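Local coordinates for OsmC family protein (Rhodothermus marinus, PDB 5CML) that hydrolyses carboxyl esters as the esterase domain of a longer protein that also carries an OsmC domain, at residues A[37-42]-A[65-70]; A[29-34]-A[97-102]. All blocks are in the same frame, centred on the assembly; numbering follows the deposited sequence.

Interaction 1: A[37-42]-A[65-70]; sequences CFTCSK and DFTGLG
Two loops at the C-terminal ends of neighbouring parallel strands, 30-36 and 59-65, meet here beside the probable catalytic centre of an alpha/beta-hydrolase fold. Cys37 comes first. Its SG, set anti to its own carbonyl carbon, lies 4.0 Å from Phe66 CD2, an oblique sulfur-aromatic contact, and its backbone N is hydrogen-bonded to His108 ND1, on the presumed nucleophile elbow. The Cys37 CA packs on the methyl CG2 of Thr67 at 3.7 Å. Next in a short 3-10 turn, Thr39 divides its two branches: the methyl CG2 slides along Leu69 CB, while the hydroxyl OG1 makes a weak hydrogen bond of 2.9 Å to Asp65 OD1. Cys40 is the last residue of this segment to make contact, with its SG against the same Thr67 methyl, CG2. That methyl is held in place because Thr67 OG1, in the crowded position between backbone N and carbonyl carbon (chi1 74°), both donates to Asp65 and receives Leu69 N in an ST turn. Asp65 thus organises its own loop: OD2 takes Gly70 N nearly along the C-O axis, and OD1 accepts Thr67 OG1 through its syn lone pair at 2.7 Å and Thr67 N, an Asx turn, from above the carboxylate plane.

Interaction 2: A[29-34]-A[97-102]; sequences VAYALF and AQYEPP
The backbones come closest at Tyr31 and Pro102, whose CA atoms are 4.8 Å apart, and no direct hydrogen bond joins the two segments; instead Pro102 CA makes a C-H...O contact of 3.3 Å with Tyr31 O, and one water accepts from Tyr31 N and donates to Pro101 O. The side chain of Tyr31 carries most of the rest. With its CG anti to the carbonyl carbon (chi1 -70°), the ring reaches from the strand to the turn that follows helix 85-98, and that turn lies over one of its faces. Tyr99 CB sits above this face, 3.5 Å from Tyr31 CE2, in a CH-pi contact. Glu100 N lies over the same face, offset toward the rim. Further along the ring, Glu100 CB approaches Tyr31 CD1 at 3.7 Å and CG runs past CE1, so it is the aliphatic part of the glutamate that touches. The two tyrosine rings are oblique, their planes 41° apart, and Tyr31 OH comes to the edge of the Tyr99 ring, 3.5 Å from CD1. An alanine in place of Tyr31 would remove the ring under Tyr99 and Glu100 and would probably leave this turn less firmly held against the strand. Pro102 leads through Ala103, to which Tyr31 is hydrogen-bonded backbone to backbone, into strand 104-108; strand 59-65 flanks strand 30-36 on its other edge, and Leu33 packs on Ala91 and Cys92, and Pro102 on Leu95, of helix 85-98.

Strand 30-36 ties the two contacts together: interaction 2 engages its beginning and interaction 1 the loop that follows its end, with centres about 21 Å apart and no direct touch beyond the shared chain. Along the sequence interaction 1 is nested within the loop closed by interaction 2, in the order 29-34, 37-42, 65-70, 97-102. The strand runs between its parallel neighbours 59-65 and 104-108 in the mixed sheet. Interaction 1 joins loops at the C-terminal ends of the strands, near the probable Ser109-His229-Asp200 triad of this esterase domain, whereas interaction 2 joins the N-terminal part of strand 30-36 to the turn leaving helix 85-98.

Interaction 1: A[37-42]-A[65-70]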
loop_
_atom_site.group_PDB
_atom_site.type_symbol
_atom_site.label_atom_id
_atom_site.label_comp_id
_atom_site.label_asym_id
_atom_site.label_seq_id
_atom_site.Cartn_x
_atom_site.Cartn_y
_atom_site.Cartn_z
ATOM N N CYS A 37 3.283 1.804 5.315
ATOM C CA CYS A 37 3.489 2.591 6.526
ATOM C C CYS A 37 4.528 1.949 7.442
ATOM O O CYS A 37 4.514 2.178 8.646
ATOM C CB CYS A 37 2.163 2.766 7.271
ATOM S SG CYS A 37 0.923 3.695 6.278
ATOM N N PHE A 38 5.441 1.153 6.881
ATOM C CA PHE A 38 6.408 0.442 7.725
ATOM C C PHE A 38 7.462 1.384 8.287
ATOM O O PHE A 38 8.179 1.027 9.206
ATOM C CB PHE A 38 7.078 -0.685 6.960
ATOM C CG PHE A 38 6.157 -1.801 6.646
ATOM C CD1 PHE A 38 5.654 -2.595 7.662
ATOM C CD2 PHE A 38 5.767 -2.051 5.350
ATOM C CE1 PHE A 38 4.786 -3.629 7.379
ATOM C CE2 PHE A 38 4.890 -3.078 5.063
ATOM C CZ PHE A 38 4.409 -3.868 6.072
ATOM N N THR A 39 7.527 2.595 7.750
ATOM C CA THR A 39 8.433 3.612 8.269
ATOM C C THR A 39 8.087 3.997 9.715
ATOM O O THR A 39 8.916 4.573 10.414
ATOM C CB THR A 39 8.414 4.849 7.363
ATOM O OG1 THR A 39 8.372 4.417 5.999
ATOM C CG2 THR A 39 9.647 5.681 7.566
ATOM N N CYS A 40 6.878 3.652 10.157
ATOM C CA CYS A 40 6.445 3.814 11.556
ATOM C C CYS A 40 7.227 2.943 12.534
ATOM O O CYS A 40 7.243 3.218 13.733
ATOM C CB CYS A 40 4.936 3.484 11.707
ATOM S SG CYS A 40 3.872 4.700 10.910
ATOM N N SER A 41 7.853 1.888 12.026
ATOM C CA SER A 41 8.643 0.979 12.863
ATOM C C SER A 41 10.026 1.522 13.187
ATOM O O SER A 41 10.434 2.556 12.678
ATOM C CB SER A 41 8.808 -0.376 12.177
ATOM O OG SER A 41 7.570 -1.012 12.008
ATOM N N LYS A 42 10.754 0.788 14.023
ATOM C CA LYS A 42 12.112 1.163 14.399
ATOM C C LYS A 42 13.096 0.998 13.238
ATOM O O LYS A 42 14.174 1.592 13.239
ATOM C CB LYS A 42 12.568 0.329 15.596
ATOM C CG LYS A 42 12.684 -1.166 15.309
ATOM C CD LYS A 42 12.605 -1.990 16.598
ATOM C CE LYS A 42 11.165 -2.081 17.109
ATOM N NZ LYS A 42 11.009 -3.072 18.209
ATOM N N ASP A 65 6.716 5.616 0.556
ATOM C CA ASP A 65 6.492 5.830 1.980
ATOM C C ASP A 65 5.277 6.715 2.212
ATOM O O ASP A 65 5.334 7.941 2.057
ATOM C CB ASP A 65 7.734 6.462 2.605
ATOM C CG ASP A 65 7.511 6.900 4.027
ATOM O OD1 ASP A 65 6.636 6.322 4.714
ATOM O OD2 ASP A 65 8.223 7.827 4.460
ATOM N N PHE A 66 4.183 6.081 2.615
ATOM C CA PHE A 66 2.907 6.767 2.754
ATOM C C PHE A 66 2.909 7.715 3.946
ATOM O O PHE A 66 2.090 8.627 4.023
ATOM C CB PHE A 66 1.793 5.718 2.887
ATOM C CG PHE A 66 0.418 6.278 2.765
ATOM C CD1 PHE A 66 -0.163 6.466 1.522
ATOM C CD2 PHE A 66 -0.293 6.629 3.897
ATOM C CE1 PHE A 66 -1.462 7.009 1.418
ATOM C CE2 PHE A 66 -1.579 7.155 3.796
ATOM C CZ PHE A 66 -2.157 7.336 2.553
ATOM N N THR A 67 3.827 7.496 4.884
ATOM C CA THR A 67 3.847 8.276 6.116
ATOM C C THR A 67 4.496 9.639 5.959
ATOM O O THR A 67 4.283 10.516 6.789
ATOM C CB THR A 67 4.616 7.561 7.229
ATOM O OG1 THR A 67 6.013 7.646 6.932
ATOM C CG2 THR A 67 4.185 6.098 7.371
ATOM N N GLY A 68 5.309 9.813 4.918
ATOM C CA GLY A 68 6.080 11.039 4.760
ATOM C C GLY A 68 7.233 11.190 5.752
ATOM O O GLY A 68 7.927 12.207 5.755
ATOM N N LEU A 69 7.452 10.182 6.592
ATOM C CA LEU A 69 8.523 10.246 7.585
ATOM C C LEU A 69 9.903 10.139 6.942
ATOM O O LEU A 69 10.907 10.514 7.550
ATOM C CB LEU A 69 8.357 9.136 8.631
ATOM C CG LEU A 69 7.118 9.221 9.525
ATOM C CD1 LEU A 69 6.963 7.933 10.367
ATOM C CD2 LEU A 69 7.188 10.461 10.415
ATOM N N GLY A 70 9.954 9.632 5.715
ATOM C CA GLY A 70 11.217 9.426 5.031
ATOM C C GLY A 70 12.051 8.357 5.708
ATOM O O GLY A 70 13.140 8.020 5.240
#

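Interaction 2: A[29-34]-A[97-102]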
loop_
_atom_site.group_PDB
_atom_site.type_symbol
_atom_site.label_atom_id
_atom_site.label_comp_id
_atom_site.label_asym_id
_atom_site.label_seq_id
_atom_site.Cartn_x
_atom_site.Cartn_y
_atom_site.Cartn_z
ATOM N N VAL A 29 8.982 -9.129 -14.520
ATOM C CA VAL A 29 7.703 -9.750 -14.806
ATOM C C VAL A 29 6.619 -8.676 -14.743
ATOM O O VAL A 29 5.637 -8.725 -15.478
ATOM C CB VAL A 29 7.369 -10.879 -13.821
ATOM C CG1 VAL A 29 7.310 -10.382 -12.413
ATOM C CG2 VAL A 29 6.056 -11.559 -14.182
ATOM N N ALA A 30 6.808 -7.722 -13.838
ATOM C CA ALA A 30 5.889 -6.608 -13.664
ATOM C C ALA A 30 6.527 -5.586 -12.732
ATOM O O ALA A 30 7.438 -5.919 -11.965
ATOM C CB ALA A 30 4.523 -7.070 -13.100
ATOM N N TYR A 31 6.040 -4.353 -12.807
ATOM C CA TYR A 31 6.361 -3.331 -11.828
ATOM C C TYR A 31 5.200 -3.234 -10.835
ATOM O O TYR A 31 4.029 -3.254 -11.241
ATOM C CB TYR A 31 6.603 -1.960 -12.494
ATOM C CG TYR A 31 7.889 -1.909 -13.295
ATOM C CD1 TYR A 31 7.963 -2.477 -14.561
ATOM C CD2 TYR A 31 9.025 -1.317 -12.775
ATOM C CE1 TYR A 31 9.141 -2.449 -15.290
ATOM C CE2 TYR A 31 10.210 -1.305 -13.488
ATOM C CZ TYR A 31 10.251 -1.856 -14.753
ATOM O OH TYR A 31 11.428 -1.825 -15.493
ATOM N N ALA A 32 5.540 -3.131 -9.556
ATOM C CA ALA A 32 4.558 -3.002 -8.488
ATOM C C ALA A 32 4.774 -1.685 -7.791
ATOM O O ALA A 32 5.911 -1.298 -7.546
ATOM C CB ALA A 32 4.672 -4.150 -7.491
ATOM N N LEU A 33 3.683 -1.005 -7.448
ATOM C CA LEU A 33 3.724 0.155 -6.573
ATOM C C LEU A 33 3.335 -0.340 -5.202
ATOM O O LEU A 33 2.305 -0.998 -5.054
ATOM C CB LEU A 33 2.764 1.265 -7.036
ATOM C CG LEU A 33 2.601 2.446 -6.074
ATOM C CD1 LEU A 33 3.942 3.155 -5.922
ATOM C CD2 LEU A 33 1.507 3.441 -6.532
ATOM N N PHE A 34 4.171 -0.047 -4.220
ATOM C CA PHE A 34 3.979 -0.542 -2.857
ATOM C C PHE A 34 3.911 0.646 -1.913
ATOM O O PHE A 34 4.942 1.193 -1.507
ATOM C CB PHE A 34 5.125 -1.497 -2.495
ATOM C CG PHE A 34 4.989 -2.200 -1.164
ATOM C CD1 PHE A 34 3.844 -2.123 -0.392
ATOM C CD2 PHE A 34 6.051 -2.966 -0.698
ATOM C CE1 PHE A 34 3.756 -2.800 0.829
ATOM C CE2 PHE A 34 5.976 -3.648 0.514
ATOM C CZ PHE A 34 4.818 -3.561 1.281
ATOM N N ALA A 97 5.801 6.453 -17.123
ATOM C CA ALA A 97 6.686 7.222 -17.999
ATOM C C ALA A 97 8.084 6.615 -18.078
ATOM O O ALA A 97 8.625 6.416 -19.172
ATOM C CB ALA A 97 6.768 8.648 -17.515
ATOM N N GLN A 98 8.676 6.330 -16.923
ATOM C CA GLN A 98 10.093 5.961 -16.871
ATOM C C GLN A 98 10.344 4.464 -16.866
ATOM O O GLN A 98 11.461 4.027 -17.198
ATOM C CB GLN A 98 10.771 6.599 -15.653
ATOM C CG GLN A 98 10.770 8.126 -15.764
ATOM C CD GLN A 98 11.781 8.839 -14.879
ATOM O OE1 GLN A 98 12.906 8.371 -14.674
ATOM N NE2 GLN A 98 11.384 10.003 -14.368
ATOM N N TYR A 99 9.302 3.688 -16.565
ATOM C CA TYR A 99 9.410 2.238 -16.512
ATOM C C TYR A 99 8.227 1.659 -17.280
ATOM O O TYR A 99 8.085 1.956 -18.463
ATOM C CB TYR A 99 9.527 1.768 -15.043
ATOM C CG TYR A 99 10.841 2.266 -14.466
ATOM C CD1 TYR A 99 12.024 1.578 -14.710
ATOM C CD2 TYR A 99 10.918 3.454 -13.755
ATOM C CE1 TYR A 99 13.217 2.043 -14.252
ATOM C CE2 TYR A 99 12.134 3.939 -13.293
ATOM C CZ TYR A 99 13.279 3.229 -13.551
ATOM O OH TYR A 99 14.508 3.675 -13.108
ATOM N N GLU A 100 7.394 0.840 -16.651
ATOM C CA GLU A 100 6.167 0.376 -17.266
ATOM C C GLU A 100 5.026 0.703 -16.308
ATOM O O GLU A 100 5.245 0.750 -15.105
ATOM C CB GLU A 100 6.202 -1.139 -17.538
ATOM C CG GLU A 100 7.346 -1.584 -18.446
ATOM C CD GLU A 100 7.096 -1.253 -19.905
ATOM O OE1 GLU A 100 5.913 -1.157 -20.305
ATOM O OE2 GLU A 100 8.092 -1.087 -20.652
ATOM N N PRO A 101 3.820 0.929 -16.837
ATOM C CA PRO A 101 2.701 1.134 -15.918
ATOM C C PRO A 101 2.593 -0.027 -14.947
ATOM O O PRO A 101 2.768 -1.200 -15.353
ATOM C CB PRO A 101 1.478 1.196 -16.845
ATOM C CG PRO A 101 2.043 1.640 -18.169
ATOM C CD PRO A 101 3.398 0.982 -18.246
ATOM N N PRO A 102 2.325 0.275 -13.668
ATOM C CA PRO A 102 2.334 -0.855 -12.720
ATOM C C PRO A 102 1.159 -1.799 -12.945
ATOM O O PRO A 102 0.013 -1.370 -13.140
ATOM C CB PRO A 102 2.241 -0.175 -11.350
ATOM C CG PRO A 102 1.556 1.162 -11.651
ATOM C CD PRO A 102 2.070 1.566 -13.011
HETATM O O HOH W 1 4.127 -3.573 -14.865
#